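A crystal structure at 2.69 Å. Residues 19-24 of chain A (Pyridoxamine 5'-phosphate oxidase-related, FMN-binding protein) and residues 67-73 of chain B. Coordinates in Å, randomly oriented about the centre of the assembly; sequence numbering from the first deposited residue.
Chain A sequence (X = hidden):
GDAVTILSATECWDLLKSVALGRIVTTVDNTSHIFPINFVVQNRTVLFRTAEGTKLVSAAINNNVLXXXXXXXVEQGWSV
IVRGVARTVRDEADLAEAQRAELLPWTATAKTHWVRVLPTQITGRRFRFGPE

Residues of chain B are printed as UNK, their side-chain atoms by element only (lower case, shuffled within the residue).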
# COMPACT_ATOMS: atom_id res chain seq x y z
N VAL A 19 4.54 -6.78 -11.10
CA VAL A 19 4.97 -5.64 -10.29
C VAL A 19 6.04 -6.13 -9.32
O VAL A 19 5.99 -7.27 -8.84
CB VAL A 19 3.76 -5.01 -9.56
CG1 VAL A 19 4.17 -4.34 -8.27
CG2 VAL A 19 3.05 -4.02 -10.48
N ALA A 20 7.01 -5.26 -9.05
CA ALA A 20 8.16 -5.63 -8.22
C ALA A 20 8.11 -5.05 -6.81
O ALA A 20 8.99 -5.38 -6.00
CB ALA A 20 9.46 -5.19 -8.90
N LEU A 21 7.12 -4.22 -6.49
CA LEU A 21 7.10 -3.51 -5.22
C LEU A 21 5.74 -3.67 -4.54
O LEU A 21 4.70 -3.49 -5.18
CB LEU A 21 7.41 -2.02 -5.44
CG LEU A 21 7.80 -1.20 -4.21
CD1 LEU A 21 9.14 -1.66 -3.66
CD2 LEU A 21 7.85 0.28 -4.57
N GLY A 22 5.76 -3.99 -3.25
CA GLY A 22 4.56 -4.14 -2.46
C GLY A 22 4.84 -3.70 -1.04
O GLY A 22 5.93 -3.23 -0.72
N ARG A 23 3.83 -3.86 -0.17
CA ARG A 23 3.92 -3.38 1.20
C ARG A 23 3.48 -4.46 2.18
O ARG A 23 2.42 -5.07 2.00
CB ARG A 23 3.07 -2.12 1.41
CG ARG A 23 3.46 -0.95 0.53
CD ARG A 23 2.63 -0.91 -0.75
NE ARG A 23 3.34 -0.25 -1.84
CZ ARG A 23 3.09 -0.46 -3.13
NH1 ARG A 23 3.79 0.18 -4.06
NH2 ARG A 23 2.14 -1.31 -3.49
N ILE A 24 4.29 -4.68 3.21
CA ILE A 24 3.92 -5.46 4.38
C ILE A 24 3.22 -4.52 5.36
O ILE A 24 3.67 -3.38 5.56
CB ILE A 24 5.15 -6.12 5.02
CG1 ILE A 24 5.77 -7.15 4.08
CG2 ILE A 24 4.80 -6.75 6.36
CD1 ILE A 24 4.91 -8.37 3.86
N UNK B 67 -1.55 6.66 5.32
CA UNK B 67 -1.49 6.80 3.88
C UNK B 67 -0.07 6.54 3.41
O UNK B 67 0.88 7.08 3.98
c UNK B 67 -2.57 8.07 -0.31
c UNK B 67 -1.77 8.39 1.93
c UNK B 67 -0.67 9.05 1.42
c UNK B 67 -2.72 7.90 1.05
c UNK B 67 -0.51 9.23 0.06
c UNK B 67 -1.47 8.74 -0.81
c UNK B 67 -1.93 8.18 3.41
N UNK B 68 0.07 5.72 2.37
CA UNK B 68 1.38 5.40 1.84
C UNK B 68 1.33 5.42 0.32
O UNK B 68 0.31 5.10 -0.29
c UNK B 68 1.87 4.04 2.34
c UNK B 68 3.33 3.77 2.07
o UNK B 68 2.56 2.57 0.17
o UNK B 68 4.72 2.88 0.36
c UNK B 68 3.55 3.02 0.77
N UNK B 69 2.45 5.81 -0.27
CA UNK B 69 2.67 5.75 -1.71
C UNK B 69 4.17 5.62 -1.94
O UNK B 69 4.97 6.10 -1.13
c UNK B 69 2.10 6.98 -2.42
N UNK B 70 4.54 4.96 -3.03
CA UNK B 70 5.95 4.70 -3.29
C UNK B 70 6.18 4.62 -4.79
O UNK B 70 5.25 4.71 -5.59
c UNK B 70 6.40 3.41 -2.59
o UNK B 70 5.15 1.50 -1.93
c UNK B 70 5.50 2.23 -2.88
o UNK B 70 5.17 2.01 -4.06
N UNK B 71 7.45 4.46 -5.17
CA UNK B 71 7.86 4.28 -6.55
C UNK B 71 9.32 3.82 -6.54
O UNK B 71 10.01 3.93 -5.53
c UNK B 71 7.70 5.56 -7.37
o UNK B 71 8.29 6.01 -9.63
o UNK B 71 6.92 4.34 -9.27
c UNK B 71 7.63 5.29 -8.86
N UNK B 72 9.77 3.32 -7.69
CA UNK B 72 11.10 2.73 -7.77
C UNK B 72 11.52 2.62 -9.23
O UNK B 72 10.68 2.57 -10.14
c UNK B 72 11.13 1.34 -7.13
c UNK B 72 10.31 -1.33 -9.44
c UNK B 72 10.46 0.29 -7.95
n UNK B 72 9.10 -1.09 -8.98
n UNK B 72 11.15 -0.50 -8.85
c UNK B 72 9.16 -0.08 -8.05
N UNK B 73 12.83 2.56 -9.44
CA UNK B 73 13.39 2.10 -10.71
C UNK B 73 14.22 0.85 -10.45
O UNK B 73 14.08 0.22 -9.40
c UNK B 73 15.32 3.75 -10.50
c UNK B 73 14.22 3.20 -11.39
o UNK B 73 15.78 3.05 -9.57
o UNK B 73 15.74 4.90 -10.74
O HOH W 1 6.84 -2.44 -10.13

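Position 67 carries seven side-chain carbons and no heteroatom: one carbon leads from CA into a six-membered ring. The side chain is out of reach of chain A and makes no contact with it. Tyrosine would add an oxygen, so this is B:Phe67.

Position 68 has three carbons in an unbranched run, the third bearing two oxygens, which is a carboxylate with two carbons between it and CA. The CA-to-CB bond points toward chain A, and one oxygen comes within 3.5 Å of A:Arg23 NE. The residue is B:Glu68, with chi1 at -168° (t). The oxygen in question, OE1, lies well out of the guanidinium plane, so its salt bridge with A:Arg23 rests on charge alone; no N-H points at it.

Position 69 has a single side-chain carbon, CB, directed away from chain A and 7.2 Å from A:Arg23 NH1. One carbon and nothing more defines B:Ala69.

Position 70 has two carbons, the second carrying two oxygens. Its CB points toward chain A; one oxygen lies 2.5 Å from A:Arg23 NE and the other 3.2 Å from A:Leu21 CD2. A four-atom side chain of this kind could be aspartate or asparagine by shape, but both terminal atoms are oxygen, so it is B:Asp70. A:Arg23 NE donates a hydrogen bond to B:Asp70 OD2, with an N-H...O angle of 154°, and this bond forms part of a salt bridge. B:Asp70 OD1, the oxygen near A:Leu21, sits near the guanidinium plane, at its edge, but its modelled 2.3 Å separation from A:Arg23 NH1 is a clash, so the exact placement of these two atoms is unsure.

Position 71 repeats the composition, two carbons with two oxygens on the second. Here CB points away from chain A; the nearest approach is through the backbone, with its N 4.2 Å from A:Leu21 CD2. It is B:Asp71.

Position 72 has one carbon followed by a five-membered ring of three carbons and two nitrogens, an imidazole. CB points toward chain A, and ring carbons lie 3.7 Å from A:Leu21 CB and 4.0 Å from A:Ala20 CB. This is B:His72, the two carbons being CD2 and CE1 respectively. Water 1 links the chains, accepting from A:Ala20 N at 3.0 Å and lying 2.9 Å from B:His72 NE2. The other ring nitrogen, B:His72 ND1, donates to the backbone O of position 73 at 3.1 Å.

Position 73 again has two carbons and a terminal pair of oxygens, and does not reach chain A. It is B:Asp73.

The contact buries 292 Å² in total. The strands run at 145° and their axes come no closer than 8.4 Å, so side chains bridge the gap. Positions 68, 70 and 72 point toward chain A, while 69 and 71 point away, the alternation expected of a strand. At one end two acids face the positive A:Arg23; at the other, the imidazole packs against A:Leu21 and A:Ala20, with water 1 completing the polar link.

Chain B 67-73: FEADDHD
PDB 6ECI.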